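Local structure of L-threonine dehydrogenase (Flavobacterium frigidimaris, 2YY7) at residues V163-P171 with V231-L242. The protein probably oxidises L-threonine as an NAD-dependent, UDP-galactose 4-epimerase-like member of the short-chain dehydrogenase-reductase superfamily. Sequence-based numbering, arbitrary orientation.
With NAD (nicotinamide-adenine-dinucleotide), chain E.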
ATOM      1  N   VAL A 163     -13.091 -12.430  -7.625  1.00 12.66           N
ATOM      2  CA  VAL A 163     -13.475 -11.310  -8.478  1.00 12.21           C
ATOM      3  C   VAL A 163     -12.602 -11.179  -9.723  1.00 12.36           C
ATOM      4  O   VAL A 163     -11.380 -11.236  -9.643  1.00 11.05           O
ATOM      5  CB  VAL A 163     -13.404  -9.976  -7.707  1.00 12.68           C
ATOM      6  CG1 VAL A 163     -13.555  -8.799  -8.681  1.00  9.50           C
ATOM      7  CG2 VAL A 163     -14.490  -9.941  -6.635  1.00 12.55           C
ATOM      8  N   ASP A 164     -13.237 -10.992 -10.876  1.00 11.64           N
ATOM      9  CA  ASP A 164     -12.498 -10.820 -12.124  1.00 12.34           C
ATOM     10  C   ASP A 164     -12.178  -9.335 -12.283  1.00 12.84           C
ATOM     11  O   ASP A 164     -12.970  -8.582 -12.853  1.00 13.49           O
ATOM     12  CB  ASP A 164     -13.334 -11.285 -13.320  1.00 11.23           C
ATOM     13  CG  ASP A 164     -12.538 -11.310 -14.623  1.00 11.70           C
ATOM     14  OD1 ASP A 164     -11.395 -10.805 -14.662  1.00 13.12           O
ATOM     15  OD2 ASP A 164     -13.065 -11.837 -15.623  1.00  9.51           O
ATOM     16  N   VAL A 165     -11.030  -8.914 -11.761  1.00 13.65           N
ATOM     17  CA  VAL A 165     -10.610  -7.518 -11.867  1.00 12.07           C
ATOM     18  C   VAL A 165      -9.279  -7.470 -12.607  1.00 12.49           C
ATOM     19  O   VAL A 165      -8.324  -8.156 -12.242  1.00 12.55           O
ATOM     20  CB  VAL A 165     -10.469  -6.854 -10.472  1.00 13.03           C
ATOM     21  CG1 VAL A 165      -9.578  -7.700  -9.569  1.00 10.51           C
ATOM     22  CG2 VAL A 165      -9.903  -5.446 -10.624  1.00  9.54           C
ATOM     23  N   ARG A 166      -9.231  -6.660 -13.657  1.00 11.02           N
ATOM     24  CA  ARG A 166      -8.040  -6.540 -14.481  1.00 10.31           C
ATOM     25  C   ARG A 166      -7.491  -5.126 -14.427  1.00 10.14           C
ATOM     26  O   ARG A 166      -8.251  -4.157 -14.389  1.00 10.39           O
ATOM     27  CB  ARG A 166      -8.392  -6.941 -15.912  1.00  9.58           C
ATOM     28  CG  ARG A 166      -9.208  -8.232 -15.934  1.00 10.11           C
ATOM     29  CD  ARG A 166      -9.525  -8.747 -17.326  1.00  9.54           C
ATOM     30  NE  ARG A 166     -10.355  -9.945 -17.231  1.00  8.95           N
ATOM     31  CZ  ARG A 166     -10.674 -10.733 -18.251  1.00 10.06           C
ATOM     32  NH1 ARG A 166     -10.234 -10.461 -19.470  1.00 10.44           N
ATOM     33  NH2 ARG A 166     -11.439 -11.799 -18.047  1.00 10.55           N
ATOM     34  N   SER A 167      -6.166  -5.010 -14.434  1.00  9.64           N
ATOM     35  CA  SER A 167      -5.521  -3.708 -14.342  1.00  9.89           C
ATOM     36  C   SER A 167      -4.209  -3.586 -15.108  1.00  9.67           C
ATOM     37  O   SER A 167      -3.529  -4.577 -15.373  1.00 10.54           O
ATOM     38  CB  SER A 167      -5.254  -3.380 -12.870  1.00  9.02           C
ATOM     39  OG  SER A 167      -4.663  -2.097 -12.724  1.00  9.48           O
ATOM     40  N   ILE A 168      -3.874  -2.351 -15.466  1.00  9.85           N
ATOM     41  CA  ILE A 168      -2.621  -2.052 -16.137  1.00  9.99           C
ATOM     42  C   ILE A 168      -2.057  -0.750 -15.567  1.00 10.11           C
ATOM     43  O   ILE A 168      -2.800   0.171 -15.214  1.00  8.77           O
ATOM     44  CB  ILE A 168      -2.777  -1.928 -17.686  1.00 11.34           C
ATOM     45  CG1 ILE A 168      -3.867  -0.925 -18.042  1.00 12.34           C
ATOM     46  CG2 ILE A 168      -3.108  -3.290 -18.291  1.00 10.66           C
ATOM     47  CD1 ILE A 168      -4.172  -0.893 -19.536  1.00 12.53           C
ATOM     48  N   ARG A 169      -0.739  -0.696 -15.451  1.00  9.09           N
ATOM     49  CA  ARG A 169      -0.066   0.482 -14.933  1.00  9.81           C
ATOM     50  C   ARG A 169       0.251   1.409 -16.109  1.00 10.11           C
ATOM     51  O   ARG A 169       1.354   1.377 -16.654  1.00 11.16           O
ATOM     52  CB  ARG A 169       1.221   0.061 -14.204  1.00  8.64           C
ATOM     53  CG  ARG A 169       0.986  -0.811 -12.961  1.00  9.26           C
ATOM     54  CD  ARG A 169       2.284  -1.503 -12.508  1.00  9.51           C
ATOM     55  NE  ARG A 169       2.101  -2.315 -11.302  1.00 10.20           N
ATOM     56  CZ  ARG A 169       2.877  -3.345 -10.966  1.00 10.51           C
ATOM     57  NH1 ARG A 169       3.898  -3.697 -11.742  1.00  9.44           N
ATOM     58  NH2 ARG A 169       2.626  -4.037  -9.863  1.00  7.68           N
ATOM     59  N   TYR A 170      -0.724   2.225 -16.515  1.00  9.88           N
ATOM     60  CA  TYR A 170      -0.514   3.148 -17.638  1.00  9.77           C
ATOM     61  C   TYR A 170       0.680   4.076 -17.425  1.00 10.01           C
ATOM     62  O   TYR A 170       0.880   4.597 -16.326  1.00  9.12           O
ATOM     63  CB  TYR A 170      -1.692   4.109 -17.836  1.00  9.15           C
ATOM     64  CG  TYR A 170      -3.058   3.568 -18.200  1.00  9.04           C
ATOM     65  CD1 TYR A 170      -3.254   2.745 -19.311  1.00  8.49           C
ATOM     66  CD2 TYR A 170      -4.179   3.990 -17.491  1.00  7.39           C
ATOM     67  CE1 TYR A 170      -4.554   2.362 -19.702  1.00  8.83           C
ATOM     68  CE2 TYR A 170      -5.462   3.619 -17.869  1.00  6.39           C
ATOM     69  CZ  TYR A 170      -5.646   2.811 -18.969  1.00  7.47           C
ATOM     70  OH  TYR A 170      -6.936   2.465 -19.314  1.00  6.55           O
ATOM     71  N   PRO A 171       1.502   4.284 -18.465  1.00 10.99           N
ATOM     72  CA  PRO A 171       2.623   5.206 -18.273  1.00 11.19           C
ATOM     73  C   PRO A 171       1.998   6.587 -18.539  1.00 11.55           C
ATOM     74  O   PRO A 171       0.774   6.702 -18.565  1.00 11.68           O
ATOM     75  CB  PRO A 171       3.621   4.778 -19.353  1.00 12.04           C
ATOM     76  CG  PRO A 171       2.769   4.184 -20.410  1.00 11.48           C
ATOM     77  CD  PRO A 171       1.728   3.415 -19.633  1.00 10.56           C
ATOM     78  N   VAL A 231     -10.329 -15.198 -19.496  1.00 17.89           N
ATOM     79  CA  VAL A 231      -9.888 -15.119 -18.111  1.00 19.43           C
ATOM     80  C   VAL A 231      -8.607 -15.884 -17.789  1.00 19.76           C
ATOM     81  O   VAL A 231      -7.790 -15.412 -16.994  1.00 19.45           O
ATOM     82  CB  VAL A 231     -11.006 -15.591 -17.145  1.00 19.60           C
ATOM     83  CG1 VAL A 231     -11.205 -17.098 -17.260  1.00 20.06           C
ATOM     84  CG2 VAL A 231     -10.657 -15.197 -15.719  1.00 21.04           C
ATOM     85  N   GLU A 232      -8.416 -17.051 -18.400  1.00 20.86           N
ATOM     86  CA  GLU A 232      -7.219 -17.843 -18.123  1.00 21.97           C
ATOM     87  C   GLU A 232      -5.923 -17.197 -18.608  1.00 20.82           C
ATOM     88  O   GLU A 232      -4.835 -17.661 -18.271  1.00 20.67           O
ATOM     89  CB  GLU A 232      -7.340 -19.252 -18.717  1.00 22.91           C
ATOM     90  CG  GLU A 232      -7.418 -19.307 -20.231  1.00 28.24           C
ATOM     91  CD  GLU A 232      -8.839 -19.201 -20.758  1.00 34.68           C
ATOM     92  OE1 GLU A 232      -9.006 -19.243 -21.996  1.00 40.62           O
ATOM     93  OE2 GLU A 232      -9.786 -19.080 -19.947  1.00 37.28           O
ATOM     94  N   LYS A 233      -6.034 -16.131 -19.396  1.00 20.50           N
ATOM     95  CA  LYS A 233      -4.849 -15.444 -19.898  1.00 20.30           C
ATOM     96  C   LYS A 233      -4.396 -14.333 -18.964  1.00 19.55           C
ATOM     97  O   LYS A 233      -3.284 -13.827 -19.093  1.00 19.62           O
ATOM     98  CB  LYS A 233      -5.100 -14.867 -21.294  1.00 20.84           C
ATOM     99  CG  LYS A 233      -4.994 -15.901 -22.408  1.00 22.90           C
ATOM    100  CD  LYS A 233      -5.102 -15.245 -23.773  1.00 28.42           C
ATOM    101  CE  LYS A 233      -4.985 -16.264 -24.894  1.00 32.27           C
ATOM    102  NZ  LYS A 233      -5.175 -15.623 -26.230  1.00 36.06           N
ATOM    103  N   ILE A 234      -5.263 -13.953 -18.030  1.00 18.18           N
ATOM    104  CA  ILE A 234      -4.936 -12.913 -17.060  1.00 16.95           C
ATOM    105  C   ILE A 234      -4.244 -13.621 -15.901  1.00 16.34           C
ATOM    106  O   ILE A 234      -4.898 -14.184 -15.029  1.00 16.49           O
ATOM    107  CB  ILE A 234      -6.213 -12.208 -16.550  1.00 17.06           C
ATOM    108  CG1 ILE A 234      -7.019 -11.669 -17.737  1.00 16.79           C
ATOM    109  CG2 ILE A 234      -5.844 -11.080 -15.589  1.00 17.62           C
ATOM    110  CD1 ILE A 234      -6.254 -10.703 -18.634  1.00 14.73           C
ATOM    111  N   LYS A 235      -2.916 -13.596 -15.898  1.00 15.78           N
ATOM    112  CA  LYS A 235      -2.149 -14.277 -14.866  1.00 15.74           C
ATOM    113  C   LYS A 235      -1.709 -13.399 -13.698  1.00 15.72           C
ATOM    114  O   LYS A 235      -1.349 -13.908 -12.637  1.00 15.51           O
ATOM    115  CB  LYS A 235      -0.936 -14.954 -15.506  1.00 17.26           C
ATOM    116  CG  LYS A 235      -1.322 -15.928 -16.624  1.00 18.37           C
ATOM    117  CD  LYS A 235      -0.116 -16.668 -17.169  1.00 24.41           C
ATOM    118  CE  LYS A 235      -0.508 -17.564 -18.337  1.00 28.02           C
ATOM    119  NZ  LYS A 235      -1.578 -18.532 -17.965  1.00 31.52           N
ATOM    120  N   ILE A 236      -1.731 -12.087 -13.893  1.00 14.42           N
ATOM    121  CA  ILE A 236      -1.350 -11.158 -12.838  1.00 14.11           C
ATOM    122  C   ILE A 236      -2.632 -10.453 -12.400  1.00 13.73           C
ATOM    123  O   ILE A 236      -3.345  -9.864 -13.218  1.00 11.91           O
ATOM    124  CB  ILE A 236      -0.308 -10.138 -13.341  1.00 14.37           C
ATOM    125  CG1 ILE A 236       0.934 -10.888 -13.845  1.00 16.51           C
ATOM    126  CG2 ILE A 236       0.073  -9.178 -12.214  1.00 13.85           C
ATOM    127  CD1 ILE A 236       2.047  -9.993 -14.361  1.00 17.60           C
ATOM    128  N   HIS A 237      -2.923 -10.514 -11.104  1.00 12.69           N
ATOM    129  CA  HIS A 237      -4.150  -9.932 -10.589  1.00 13.01           C
ATOM    130  C   HIS A 237      -3.999  -8.649  -9.777  1.00 11.68           C
ATOM    131  O   HIS A 237      -4.954  -8.171  -9.155  1.00 11.22           O
ATOM    132  CB  HIS A 237      -4.893 -11.027  -9.830  1.00 13.02           C
ATOM    133  CG  HIS A 237      -5.074 -12.271 -10.646  1.00 15.08           C
ATOM    134  ND1 HIS A 237      -5.926 -12.330 -11.728  1.00 14.25           N
ATOM    135  CD2 HIS A 237      -4.443 -13.468 -10.601  1.00 16.10           C
ATOM    136  CE1 HIS A 237      -5.811 -13.508 -12.315  1.00 13.95           C
ATOM    137  NE2 HIS A 237      -4.916 -14.218 -11.653  1.00 14.52           N
ATOM    138  N   SER A 238      -2.792  -8.094  -9.803  1.00 11.18           N
ATOM    139  CA  SER A 238      -2.497  -6.829  -9.149  1.00 10.68           C
ATOM    140  C   SER A 238      -2.673  -5.847 -10.309  1.00 11.83           C
ATOM    141  O   SER A 238      -3.755  -5.293 -10.500  1.00 11.05           O
ATOM    142  CB  SER A 238      -1.055  -6.824  -8.624  1.00 10.61           C
ATOM    143  OG  SER A 238      -0.142  -7.287  -9.608  1.00  9.32           O
ATOM    144  N   SER A 239      -1.616  -5.657 -11.096  1.00 12.10           N
ATOM    145  CA  SER A 239      -1.678  -4.786 -12.271  1.00 10.95           C
ATOM    146  C   SER A 239      -0.482  -5.082 -13.171  1.00 11.39           C
ATOM    147  O   SER A 239       0.619  -5.359 -12.686  1.00 11.47           O
ATOM    148  CB  SER A 239      -1.676  -3.309 -11.872  1.00  9.92           C
ATOM    149  OG  SER A 239      -1.979  -2.482 -12.992  1.00 10.34           O
ATOM    150  N   TYR A 240      -0.710  -5.025 -14.480  1.00 10.79           N
ATOM    151  CA  TYR A 240       0.330  -5.297 -15.468  1.00 10.93           C
ATOM    152  C   TYR A 240       1.179  -4.091 -15.830  1.00 10.92           C
ATOM    153  O   TYR A 240       0.658  -2.987 -16.012  1.00 10.36           O
ATOM    154  CB  TYR A 240      -0.300  -5.808 -16.770  1.00 11.10           C
ATOM    155  CG  TYR A 240      -0.615  -7.283 -16.810  1.00  9.48           C
ATOM    156  CD1 TYR A 240       0.344  -8.207 -17.225  1.00 10.37           C
ATOM    157  CD2 TYR A 240      -1.877  -7.754 -16.459  1.00  9.64           C
ATOM    158  CE1 TYR A 240       0.049  -9.571 -17.294  1.00 10.01           C
ATOM    159  CE2 TYR A 240      -2.181  -9.113 -16.523  1.00  9.73           C
ATOM    160  CZ  TYR A 240      -1.213 -10.012 -16.944  1.00 10.66           C
ATOM    161  OH  TYR A 240      -1.515 -11.350 -17.023  1.00 10.34           O
ATOM    162  N   ASN A 241       2.488  -4.297 -15.925  1.00 11.24           N
ATOM    163  CA  ASN A 241       3.370  -3.232 -16.371  1.00 12.19           C
ATOM    164  C   ASN A 241       2.907  -3.074 -17.825  1.00 12.33           C
ATOM    165  O   ASN A 241       2.492  -4.051 -18.450  1.00 11.29           O
ATOM    166  CB  ASN A 241       4.837  -3.685 -16.341  1.00 13.48           C
ATOM    167  CG  ASN A 241       5.590  -3.184 -15.113  1.00 12.95           C
ATOM    168  OD1 ASN A 241       5.015  -2.561 -14.222  1.00 15.53           O
ATOM    169  ND2 ASN A 241       6.885  -3.460 -15.067  1.00 10.73           N
ATOM    170  N   LEU A 242       2.958  -1.858 -18.352  1.00 12.29           N
ATOM    171  CA  LEU A 242       2.536  -1.603 -19.726  1.00 12.02           C
ATOM    172  C   LEU A 242       3.460  -0.540 -20.313  1.00 12.62           C
ATOM    173  O   LEU A 242       3.652   0.517 -19.719  1.00 11.91           O
ATOM    174  CB  LEU A 242       1.087  -1.100 -19.753  1.00 11.06           C
ATOM    175  CG  LEU A 242       0.432  -1.015 -21.135  1.00 12.00           C
ATOM    176  CD1 LEU A 242      -0.033  -2.404 -21.562  1.00 11.83           C
ATOM    177  CD2 LEU A 242      -0.758  -0.063 -21.090  1.00 12.10           C
TER
HETATM  178  PA  NAD E3001      -9.033  12.721 -15.646  1.00  9.94           P
HETATM  179  O1A NAD E3001      -8.803  13.353 -16.975  1.00 10.01           O
HETATM  180  O2A NAD E3001      -8.677  13.558 -14.470  1.00 10.53           O
HETATM  181  O5B NAD E3001     -10.494  12.121 -15.551  1.00  8.58           O
HETATM  182  C5B NAD E3001     -11.079  11.810 -14.319  1.00  3.91           C
HETATM  183  C4B NAD E3001     -12.581  11.889 -14.449  1.00  5.99           C
HETATM  184  O4B NAD E3001     -13.145  11.385 -13.236  1.00  7.54           O
HETATM  185  C3B NAD E3001     -13.070  13.343 -14.650  1.00  7.81           C
HETATM  186  O3B NAD E3001     -13.932  13.457 -15.796  1.00  8.85           O
HETATM  187  C2B NAD E3001     -13.748  13.667 -13.312  1.00  7.51           C
HETATM  188  O2B NAD E3001     -14.824  14.577 -13.455  1.00  8.79           O
HETATM  189  C1B NAD E3001     -14.193  12.272 -12.849  1.00  8.55           C
HETATM  190  N9A NAD E3001     -14.480  12.215 -11.408  1.00  8.89           N
HETATM  191  C8A NAD E3001     -13.723  12.797 -10.391  1.00 10.09           C
HETATM  192  N7A NAD E3001     -14.330  12.537  -9.223  1.00  8.19           N
HETATM  193  C5A NAD E3001     -15.426  11.794  -9.492  1.00  9.44           C
HETATM  194  C6A NAD E3001     -16.416  11.291  -8.663  1.00  8.67           C
HETATM  195  N6A NAD E3001     -16.419  11.571  -7.377  1.00  7.69           N
HETATM  196  N1A NAD E3001     -17.453  10.584  -9.214  1.00  8.28           N
HETATM  197  C2A NAD E3001     -17.522  10.364 -10.582  1.00  9.67           C
HETATM  198  N3A NAD E3001     -16.561  10.882 -11.428  1.00  8.46           N
HETATM  199  C4A NAD E3001     -15.533  11.595 -10.862  1.00  7.80           C
HETATM  200  O3  NAD E3001      -8.100  11.421 -15.514  1.00  9.50           O
HETATM  201  PN  NAD E3001      -7.616  10.380 -16.661  1.00  9.35           P
HETATM  202  O1N NAD E3001      -8.724  10.018 -17.606  1.00  7.46           O
HETATM  203  O2N NAD E3001      -6.292  10.878 -17.124  1.00 14.18           O
HETATM  204  O5D NAD E3001      -7.298   9.069 -15.758  1.00  8.59           O
HETATM  205  C5D NAD E3001      -8.292   8.051 -15.566  1.00  7.19           C
HETATM  206  C4D NAD E3001      -7.660   6.893 -14.745  1.00  6.92           C
HETATM  207  O4D NAD E3001      -6.458   6.465 -15.360  1.00  6.26           O
HETATM  208  C3D NAD E3001      -7.253   7.298 -13.326  1.00  9.06           C
HETATM  209  O3D NAD E3001      -7.429   6.175 -12.467  1.00 10.26           O
HETATM  210  C2D NAD E3001      -5.769   7.552 -13.441  1.00  9.11           C
HETATM  211  O2D NAD E3001      -5.195   7.456 -12.159  1.00 10.15           O
HETATM  212  C1D NAD E3001      -5.338   6.486 -14.449  1.00  6.43           C
HETATM  213  N1N NAD E3001      -4.061   6.879 -15.090  1.00  6.65           N
HETATM  214  C2N NAD E3001      -4.032   7.946 -15.965  1.00  5.39           C
HETATM  215  C3N NAD E3001      -2.829   8.307 -16.561  1.00  7.35           C
HETATM  216  C7N NAD E3001      -2.786   9.389 -17.607  1.00  7.03           C
HETATM  217  O7N NAD E3001      -1.522   9.711 -18.072  1.00  9.20           O
HETATM  218  N7N NAD E3001      -3.890  10.035 -18.024  1.00 11.22           N
HETATM  219  C4N NAD E3001      -1.648   7.605 -16.258  1.00  5.97           C
HETATM  220  C5N NAD E3001      -1.699   6.509 -15.391  1.00  4.61           C
HETATM  221  C6N NAD E3001      -2.896   6.163 -14.795  1.00  2.20           C
HETATM  222  O   HOH W   1      -6.069  -6.609 -11.244  1.00 15.70           O
HETATM  223  O   HOH W   2      -8.205 -10.767 -11.737  1.00 19.26           O
HETATM  224  O   HOH W   3      -4.902  -7.507 -13.710  1.00 11.39           O
HETATM  225  O   HOH W   4       3.780   0.615 -17.065  1.00  6.31           O
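Ser167 and Ser239 both carry OG opposite the backbone N (chi1 -178° and -169°), which brings their hydroxyls together: Ser239 OG donates to Ser167 OG over 2.7 Å, and Ser167 OG is also bonded to Trp115 O. Around this pair the two segments run parallel. Tyr240 N donates a hydrogen bond to Ser167 O at 3.0 Å and Arg169 N one to Tyr240 O at 2.7 Å, both nearly straight. Arg169, extended from CG to NE, carries its guanidinium over Ser239 O, which lies 3.5 Å above the centre of the plane. At the edge of that group NH1 donates to Asn241 OD1 (2.9 Å), approaching from above the amide plane; NH1 is also hydrogen-bonded to Gln133 O, and Glu151 forms a salt bridge with NH2. Farther back the two segments separate and water mediates: one molecule joins Ser167 N to Ile236 O, another Val165 O to His237 ND1. There Arg166 holds Asp164 in a side-on salt bridge, NE to OD1 and NH2 to OD2, while Ile234 CG1 covers one guanidinium face at 3.8 Å from NE. A leucine in place of Arg166 would probably leave the Asp164 carboxylate without its charged mate and Ala229 O and Ile226 O without their shared NH1 donor. Toward the cofactor, Leu242 CD2 packs on Ile168 CD1 (3.8 Å), and the edge of the Tyr170 ring borders the nicotinamide. In this Rossmann-type sheet, strand 164-174 lies between strand 112-118 and the short strand 240-241, with helix 142-161 against Val165 and Ser238 and helix 216-228 against Ile168, Ile234 and Leu242.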